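Local coordinates for protein aspartate carbamoyltransferase (Leishmania major, PDB 7K46) that probably catalyses transfer of the carbamoyl group from carbamoyl phosphate to L-aspartate, an early step of pyrimidine biosynthesis, at residues N5-L10 / I30-D35; D98-L103 / S125-P130. All coordinates share one frame; numbering follows the deposited sequence.

Both contacts are small and partly buried, and both bring a short segment against a helix without a direct hydrogen bond between the segments. Contact 1 lays the N-terminal 5-10 loop on helix 23-41, about 17 Å from the centre of the chain, centre to centre. Its surroundings are helices and loops of its own chain, with no other subunit touching it. Contact 2 joins helix 96-104 to the end of helix 117-126 and the loop after it, about 25 Å from the chain centre, beside a second subunit. Contact 1 is aliphatic with one backbone carbonyl, whereas contact 2 adds a guanidinium face. The two share no element, and their nearest atoms are about 6 Å apart.

Contact 1. Residues N5-L10 / I30-D35; sequences NPVASL and IQLALD
Asn5 and Leu32 make the closest backbone approach, with their CA atoms 7.6 Å apart. The 5-10 segment runs as an extended loop past helix 23-41 and then enters a short 3-10 turn, where Leu10 N bonds to Val7 O. Segment 30-35 is regular helix within helix 23-41. Leu32 is the one helix residue here that reaches the loop. Its CG stands anti to the backbone N (chi1 178°), which carries the two methyls out toward residues 5-7. The oxygen of Asn5 faces the fork of Leu32: CD1 and CD2 lie side by side, each 3.9 Å from Asn5 O. Leu32 CD2 also meets Val7 CG2 at 4.1 Å. The two side chains meet obliquely, branch against branch. Pro6 adds its backbone side, with Pro6 CA 4.4 Å from Leu32 CD2, while its ring turns to Phe323 of helix 309-326. Helix 309-326 closes round the same leucine through Ala320 and Ser324, and Phe4 also touches it. Val7 N bonds to the hydroxyl of Ser324, so the C-terminal helix also holds the loop by a polar bond. On the helix, Gln31 NE2 donates to Asp35 OD1 at 2.9 Å. Helix 23-41 belongs to the carbamoyl phosphate domain, and the N-terminal loop packs against both it and the C-terminal helix 309-326. The direct contact is apolar and van der Waals in character. Leucine methyls against a carbonyl and a valine give shape fit with little directionality, and the polar hold on this N-terminal loop comes from bonds such as that of Val7 N.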
ATOM      1  N   ASN A   5       3.361   2.853 -29.696  1.00 31.27           N
ATOM      2  CA  ASN A   5       4.762   3.133 -29.981  1.00 29.66           C
ATOM      3  C   ASN A   5       5.332   4.023 -28.891  1.00 25.45           C
ATOM      4  O   ASN A   5       4.844   5.151 -28.698  1.00 25.66           O
ATOM      5  CB  ASN A   5       4.921   3.791 -31.345  1.00 32.74           C
ATOM      6  CG  ASN A   5       4.470   2.881 -32.478  1.00 42.05           C
ATOM      7  OD1 ASN A   5       5.046   1.811 -32.698  1.00 39.72           O
ATOM      8  ND2 ASN A   5       3.426   3.294 -33.191  1.00 45.80           N
ATOM      9  N   PRO A   6       6.341   3.569 -28.155  1.00 21.57           N
ATOM     10  CA  PRO A   6       6.910   4.414 -27.101  1.00 23.58           C
ATOM     11  C   PRO A   6       7.630   5.620 -27.692  1.00 21.98           C
ATOM     12  O   PRO A   6       8.085   5.600 -28.839  1.00 22.88           O
ATOM     13  CB  PRO A   6       7.887   3.469 -26.394  1.00 24.53           C
ATOM     14  CG  PRO A   6       8.307   2.519 -27.464  1.00 28.45           C
ATOM     15  CD  PRO A   6       7.095   2.316 -28.330  1.00 24.29           C
ATOM     16  N   VAL A   7       7.696   6.696 -26.909  1.00 18.58           N
ATOM     17  CA  VAL A   7       8.508   7.858 -27.281  1.00 23.25           C
ATOM     18  C   VAL A   7       9.961   7.477 -27.007  1.00 24.82           C
ATOM     19  O   VAL A   7      10.405   7.439 -25.857  1.00 21.43           O
ATOM     20  CB  VAL A   7       8.096   9.127 -26.529  1.00 21.87           C
ATOM     21  CG1 VAL A   7       8.929  10.333 -27.019  1.00 23.84           C
ATOM     22  CG2 VAL A   7       6.596   9.396 -26.724  1.00 20.69           C
ATOM     23  N   ALA A   8      10.705   7.185 -28.076  1.00 23.63           N
ATOM     24  CA  ALA A   8      11.989   6.504 -27.930  1.00 26.04           C
ATOM     25  C   ALA A   8      13.002   7.321 -27.133  1.00 24.59           C
ATOM     26  O   ALA A   8      13.860   6.746 -26.458  1.00 25.35           O
ATOM     27  CB  ALA A   8      12.550   6.152 -29.308  1.00 31.28           C
ATOM     28  N   SER A   9      12.925   8.654 -27.187  1.00 22.20           N
ATOM     29  CA  SER A   9      13.924   9.460 -26.490  1.00 27.68           C
ATOM     30  C   SER A   9      13.855   9.297 -24.976  1.00 27.79           C
ATOM     31  O   SER A   9      14.830   9.618 -24.288  1.00 23.94           O
ATOM     32  CB  SER A   9      13.766  10.938 -26.846  1.00 26.64           C
ATOM     33  OG  SER A   9      12.486  11.403 -26.464  1.00 28.75           O
ATOM     34  N   LEU A  10      12.735   8.813 -24.441  1.00 23.09           N
ATOM     35  CA  LEU A  10      12.625   8.604 -23.001  1.00 21.72           C
ATOM     36  C   LEU A  10      13.142   7.251 -22.529  1.00 20.19           C
ATOM     37  O   LEU A  10      13.197   7.029 -21.316  1.00 20.09           O
ATOM     38  CB  LEU A  10      11.168   8.750 -22.536  1.00 19.51           C
ATOM     39  CG  LEU A  10      10.640  10.184 -22.361  1.00 21.29           C
ATOM     40  CD1 LEU A  10      10.383  10.850 -23.703  1.00 24.18           C
ATOM     41  CD2 LEU A  10       9.383  10.216 -21.510  1.00 19.10           C
ATOM     42  N   ILE A  30       2.012  13.758 -26.014  1.00 18.74           N
ATOM     43  CA  ILE A  30       0.600  14.110 -26.070  1.00 20.59           C
ATOM     44  C   ILE A  30      -0.178  13.070 -26.874  1.00 21.11           C
ATOM     45  O   ILE A  30      -1.236  12.595 -26.444  1.00 19.04           O
ATOM     46  CB  ILE A  30       0.423  15.526 -26.648  1.00 22.32           C
ATOM     47  CG1 ILE A  30       0.832  16.570 -25.609  1.00 17.62           C
ATOM     48  CG2 ILE A  30      -1.020  15.741 -27.095  1.00 20.67           C
ATOM     49  CD1 ILE A  30       0.861  17.996 -26.172  1.00 20.20           C
ATOM     50  N   GLN A  31       0.324  12.719 -28.065  1.00 20.58           N
ATOM     51  CA  GLN A  31      -0.397  11.762 -28.905  1.00 23.17           C
ATOM     52  C   GLN A  31      -0.485  10.392 -28.237  1.00 22.62           C
ATOM     53  O   GLN A  31      -1.521   9.719 -28.315  1.00 21.69           O
ATOM     54  CB  GLN A  31       0.273  11.645 -30.277  1.00 23.56           C
ATOM     55  CG  GLN A  31      -0.559  10.872 -31.299  1.00 30.01           C
ATOM     56  CD  GLN A  31      -1.904  11.532 -31.560  1.00 37.56           C
ATOM     57  OE1 GLN A  31      -1.967  12.684 -31.990  1.00 32.00           O
ATOM     58  NE2 GLN A  31      -2.987  10.809 -31.278  1.00 37.11           N
ATOM     59  N   LEU A  32       0.591   9.963 -27.576  1.00 18.97           N
ATOM     60  CA  LEU A  32       0.584   8.663 -26.911  1.00 21.46           C
ATOM     61  C   LEU A  32      -0.400   8.652 -25.747  1.00 20.80           C
ATOM     62  O   LEU A  32      -1.137   7.679 -25.562  1.00 18.84           O
ATOM     63  CB  LEU A  32       2.002   8.306 -26.437  1.00 20.44           C
ATOM     64  CG  LEU A  32       2.216   6.994 -25.658  1.00 18.21           C
ATOM     65  CD1 LEU A  32       1.689   5.814 -26.458  1.00 19.58           C
ATOM     66  CD2 LEU A  32       3.708   6.796 -25.316  1.00 17.35           C
ATOM     67  N   ALA A  33      -0.442   9.737 -24.965  1.00 18.16           N
ATOM     68  CA  ALA A  33      -1.389   9.808 -23.858  1.00 17.96           C
ATOM     69  C   ALA A  33      -2.825   9.757 -24.365  1.00 19.14           C
ATOM     70  O   ALA A  33      -3.668   9.049 -23.800  1.00 19.90           O
ATOM     71  CB  ALA A  33      -1.150  11.081 -23.038  1.00 16.76           C
ATOM     72  N   LEU A  34      -3.116  10.480 -25.447  1.00 17.87           N
ATOM     73  CA  LEU A  34      -4.469  10.463 -25.992  1.00 20.31           C
ATOM     74  C   LEU A  34      -4.819   9.095 -26.564  1.00 22.20           C
ATOM     75  O   LEU A  34      -5.957   8.634 -26.421  1.00 24.18           O
ATOM     76  CB  LEU A  34      -4.616  11.547 -27.061  1.00 23.53           C
ATOM     77  CG  LEU A  34      -4.540  12.986 -26.540  1.00 23.25           C
ATOM     78  CD1 LEU A  34      -4.645  13.990 -27.705  1.00 27.48           C
ATOM     79  CD2 LEU A  34      -5.622  13.248 -25.505  1.00 26.25           C
ATOM     80  N   ASP A  35      -3.856   8.433 -27.219  1.00 22.48           N
ATOM     81  CA  ASP A  35      -4.115   7.098 -27.756  1.00 25.33           C
ATOM     82  C   ASP A  35      -4.403   6.107 -26.633  1.00 21.47           C
ATOM     83  O   ASP A  35      -5.307   5.267 -26.747  1.00 22.99           O
ATOM     84  CB  ASP A  35      -2.932   6.634 -28.610  1.00 25.59           C
ATOM     85  CG  ASP A  35      -2.795   7.427 -29.909  1.00 29.69           C
ATOM     86  OD1 ASP A  35      -3.733   8.168 -30.263  1.00 27.23           O
ATOM     87  OD2 ASP A  35      -1.751   7.309 -30.585  1.00 30.05           O
TER

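Contact 2. Residues D98-L103 / S125-P130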
ATOM      1  N   ASP A  98      21.758   5.748   0.387  1.00 17.72           N
ATOM      2  CA  ASP A  98      21.595   4.339   0.742  1.00 17.53           C
ATOM      3  C   ASP A  98      20.160   3.883   0.554  1.00 19.03           C
ATOM      4  O   ASP A  98      19.915   2.726   0.184  1.00 20.48           O
ATOM      5  CB  ASP A  98      22.039   4.088   2.185  1.00 19.87           C
ATOM      6  CG  ASP A  98      23.549   4.009   2.324  1.00 22.91           C
ATOM      7  OD1 ASP A  98      24.253   4.097   1.287  1.00 24.83           O
ATOM      8  OD2 ASP A  98      24.033   3.868   3.468  1.00 21.11           O
ATOM      9  N   THR A  99      19.193   4.770   0.803  1.00 18.87           N
ATOM     10  CA  THR A  99      17.799   4.404   0.578  1.00 19.48           C
ATOM     11  C   THR A  99      17.533   4.157  -0.901  1.00 18.97           C
ATOM     12  O   THR A  99      16.851   3.187  -1.260  1.00 17.00           O
ATOM     13  CB  THR A  99      16.877   5.491   1.124  1.00 19.15           C
ATOM     14  OG1 THR A  99      17.090   5.615   2.538  1.00 18.39           O
ATOM     15  CG2 THR A  99      15.412   5.129   0.857  1.00 21.74           C
ATOM     16  N   ILE A 100      18.061   5.029  -1.769  1.00 17.60           N
ATOM     17  CA  ILE A 100      17.917   4.840  -3.213  1.00 18.58           C
ATOM     18  C   ILE A 100      18.508   3.499  -3.640  1.00 19.13           C
ATOM     19  O   ILE A 100      17.895   2.751  -4.412  1.00 17.93           O
ATOM     20  CB  ILE A 100      18.567   6.016  -3.971  1.00 16.79           C
ATOM     21  CG1 ILE A 100      17.811   7.322  -3.674  1.00 19.37           C
ATOM     22  CG2 ILE A 100      18.644   5.736  -5.487  1.00 17.09           C
ATOM     23  CD1 ILE A 100      16.348   7.324  -4.148  1.00 20.39           C
ATOM     24  N   ARG A 101      19.719   3.184  -3.165  1.00 20.16           N
ATOM     25  CA  ARG A 101      20.322   1.888  -3.483  1.00 20.22           C
ATOM     26  C   ARG A 101      19.421   0.742  -3.046  1.00 20.28           C
ATOM     27  O   ARG A 101      19.334  -0.290  -3.724  1.00 17.31           O
ATOM     28  CB  ARG A 101      21.688   1.748  -2.811  1.00 20.71           C
ATOM     29  CG  ARG A 101      22.653   2.904  -3.042  1.00 24.53           C
ATOM     30  CD  ARG A 101      23.888   2.416  -3.718  1.00 24.31           C
ATOM     31  NE  ARG A 101      24.997   3.363  -3.664  1.00 24.41           N
ATOM     32  CZ  ARG A 101      26.021   3.313  -4.499  1.00 32.14           C
ATOM     33  NH1 ARG A 101      26.063   2.420  -5.476  1.00 24.76           N
ATOM     34  NH2 ARG A 101      27.023   4.176  -4.354  1.00 24.28           N
ATOM     35  N   THR A 102      18.770   0.892  -1.893  1.00 17.75           N
ATOM     36  CA  THR A 102      17.847  -0.137  -1.429  1.00 15.48           C
ATOM     37  C   THR A 102      16.693  -0.317  -2.417  1.00 17.26           C
ATOM     38  O   THR A 102      16.349  -1.448  -2.781  1.00 17.43           O
ATOM     39  CB  THR A 102      17.348   0.232  -0.024  1.00 18.80           C
ATOM     40  OG1 THR A 102      18.475   0.314   0.866  1.00 18.03           O
ATOM     41  CG2 THR A 102      16.376  -0.825   0.514  1.00 18.50           C
ATOM     42  N   LEU A 103      16.117   0.790  -2.901  1.00 16.42           N
ATOM     43  CA  LEU A 103      15.049   0.698  -3.897  0.50 18.46           C
ATOM     44  C   LEU A 103      15.540   0.048  -5.188  1.00 19.91           C
ATOM     45  O   LEU A 103      14.821  -0.750  -5.805  1.00 17.82           O
ATOM     46  CB  LEU A 103      14.475   2.086  -4.188  0.50 19.00           C
ATOM     47  CG  LEU A 103      13.318   2.590  -3.326  0.50 21.05           C
ATOM     48  CD1 LEU A 103      13.698   2.631  -1.852  0.50 20.93           C
ATOM     49  CD2 LEU A 103      12.847   3.971  -3.810  0.50 18.36           C
ATOM     50  N   SER A 125      22.714  10.622  -8.343  1.00 26.85           N
ATOM     51  CA  SER A 125      24.147  10.355  -8.271  1.00 27.55           C
ATOM     52  C   SER A 125      24.455   8.877  -8.039  1.00 27.89           C
ATOM     53  O   SER A 125      25.580   8.444  -8.313  1.00 26.50           O
ATOM     54  CB  SER A 125      24.799  11.203  -7.169  1.00 29.91           C
ATOM     55  OG  SER A 125      24.683  10.604  -5.880  1.00 30.85           O
ATOM     56  N   VAL A 126      23.499   8.101  -7.525  1.00 21.06           N
ATOM     57  CA  VAL A 126      23.720   6.682  -7.264  1.00 20.85           C
ATOM     58  C   VAL A 126      22.694   5.775  -7.925  1.00 20.64           C
ATOM     59  O   VAL A 126      22.932   4.557  -8.018  1.00 22.00           O
ATOM     60  CB  VAL A 126      23.760   6.397  -5.742  1.00 22.06           C
ATOM     61  CG1 VAL A 126      24.888   7.173  -5.058  1.00 23.51           C
ATOM     62  CG2 VAL A 126      22.393   6.680  -5.092  1.00 21.35           C
ATOM     63  N   ALA A 127      21.543   6.276  -8.374  1.00 21.41           N
ATOM     64  CA  ALA A 127      20.496   5.398  -8.880  1.00 22.65           C
ATOM     65  C   ALA A 127      20.948   4.657 -10.133  1.00 21.90           C
ATOM     66  O   ALA A 127      21.678   5.198 -10.967  1.00 21.28           O
ATOM     67  CB  ALA A 127      19.229   6.197  -9.185  1.00 21.88           C
ATOM     68  N   THR A 128      20.525   3.398 -10.254  1.00 20.38           N
ATOM     69  CA  THR A 128      20.780   2.627 -11.462  1.00 17.84           C
ATOM     70  C   THR A 128      19.526   2.420 -12.300  1.00 21.61           C
ATOM     71  O   THR A 128      19.618   1.853 -13.387  1.00 21.74           O
ATOM     72  CB  THR A 128      21.392   1.259 -11.126  1.00 23.96           C
ATOM     73  OG1 THR A 128      20.464   0.511 -10.336  1.00 23.93           O
ATOM     74  CG2 THR A 128      22.704   1.430 -10.344  1.00 22.54           C
ATOM     75  N   HIS A 129      18.367   2.848 -11.826  1.00 18.60           N
ATOM     76  CA  HIS A 129      17.137   2.800 -12.594  1.00 17.88           C
ATOM     77  C   HIS A 129      16.601   4.219 -12.744  1.00 21.85           C
ATOM     78  O   HIS A 129      16.997   5.120 -11.993  1.00 19.10           O
ATOM     79  CB  HIS A 129      16.089   1.900 -11.918  1.00 15.98           C
ATOM     80  CG  HIS A 129      16.504   0.462 -11.831  1.00 20.02           C
ATOM     81  ND1 HIS A 129      17.098  -0.075 -10.709  1.00 19.18           N
ATOM     82  CD2 HIS A 129      16.467  -0.531 -12.751  1.00 20.18           C
ATOM     83  CE1 HIS A 129      17.383  -1.346 -10.931  1.00 21.94           C
ATOM     84  NE2 HIS A 129      17.009  -1.648 -12.162  1.00 21.93           N
ATOM     85  N   PRO A 130      15.724   4.459 -13.719  1.00 22.82           N
ATOM     86  CA  PRO A 130      15.201   5.816 -13.917  1.00 19.21           C
ATOM     87  C   PRO A 130      14.439   6.318 -12.698  1.00 16.92           C
ATOM     88  O   PRO A 130      13.703   5.569 -12.046  1.00 16.89           O
ATOM     89  CB  PRO A 130      14.276   5.661 -15.131  1.00 17.81           C
ATOM     90  CG  PRO A 130      14.889   4.505 -15.900  1.00 22.31           C
ATOM     91  CD  PRO A 130      15.331   3.555 -14.818  1.00 19.93           C
TER
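Asp98 O takes two donors from Thr102, the backbone N at 3.0 Å and the hydroxyl OG1 at 2.9 Å. They arrive from opposite faces of the carbonyl plane, with OG1 tilted 29° out of it. This double grip ties the threonine hydroxyl onto its own helix, where it also bonds to Arg64 of the second subunit. Asp98 forms a salt bridge to Arg291 of that subunit. Ile100 and Arg101, on the intervening turn, carry the contact with residues 125-130. Ile100 CG2 lies anti to the backbone N and points at the loop. It meets Ala127 CB at 3.8 Å and Val126 CG2 at 3.9 Å. Arg101 bends at chi2 (-120°), and its side chain crosses that of Val126 at about a right angle. Val126 CB sits 3.8 Å above one guanidinium face, offset toward the rim, and Val126 CG1 is 3.7 Å from Arg101 NH2. The two methyls of Val126 divide the work: CG1 goes to the arginine and CG2 to the isoleucine. The N-H bonds lie in the guanidinium plane and do not point at the valine. Asp104, at the end of helix 96-104, takes bonds from Thr128 N and His129 ND1 and adds a polar tie to the apolar patch. Behind Ile100 lie Leu57 of strand 53-58 and Leu110 of strand 109-113, so helix 96-104 packs on the parallel sheet of the carbamoyl phosphate domain. The 125-130 segment is the return of the beta-alpha-beta crossover through helix 117-126 into strand 131-133, outermost of the sheet within this chain.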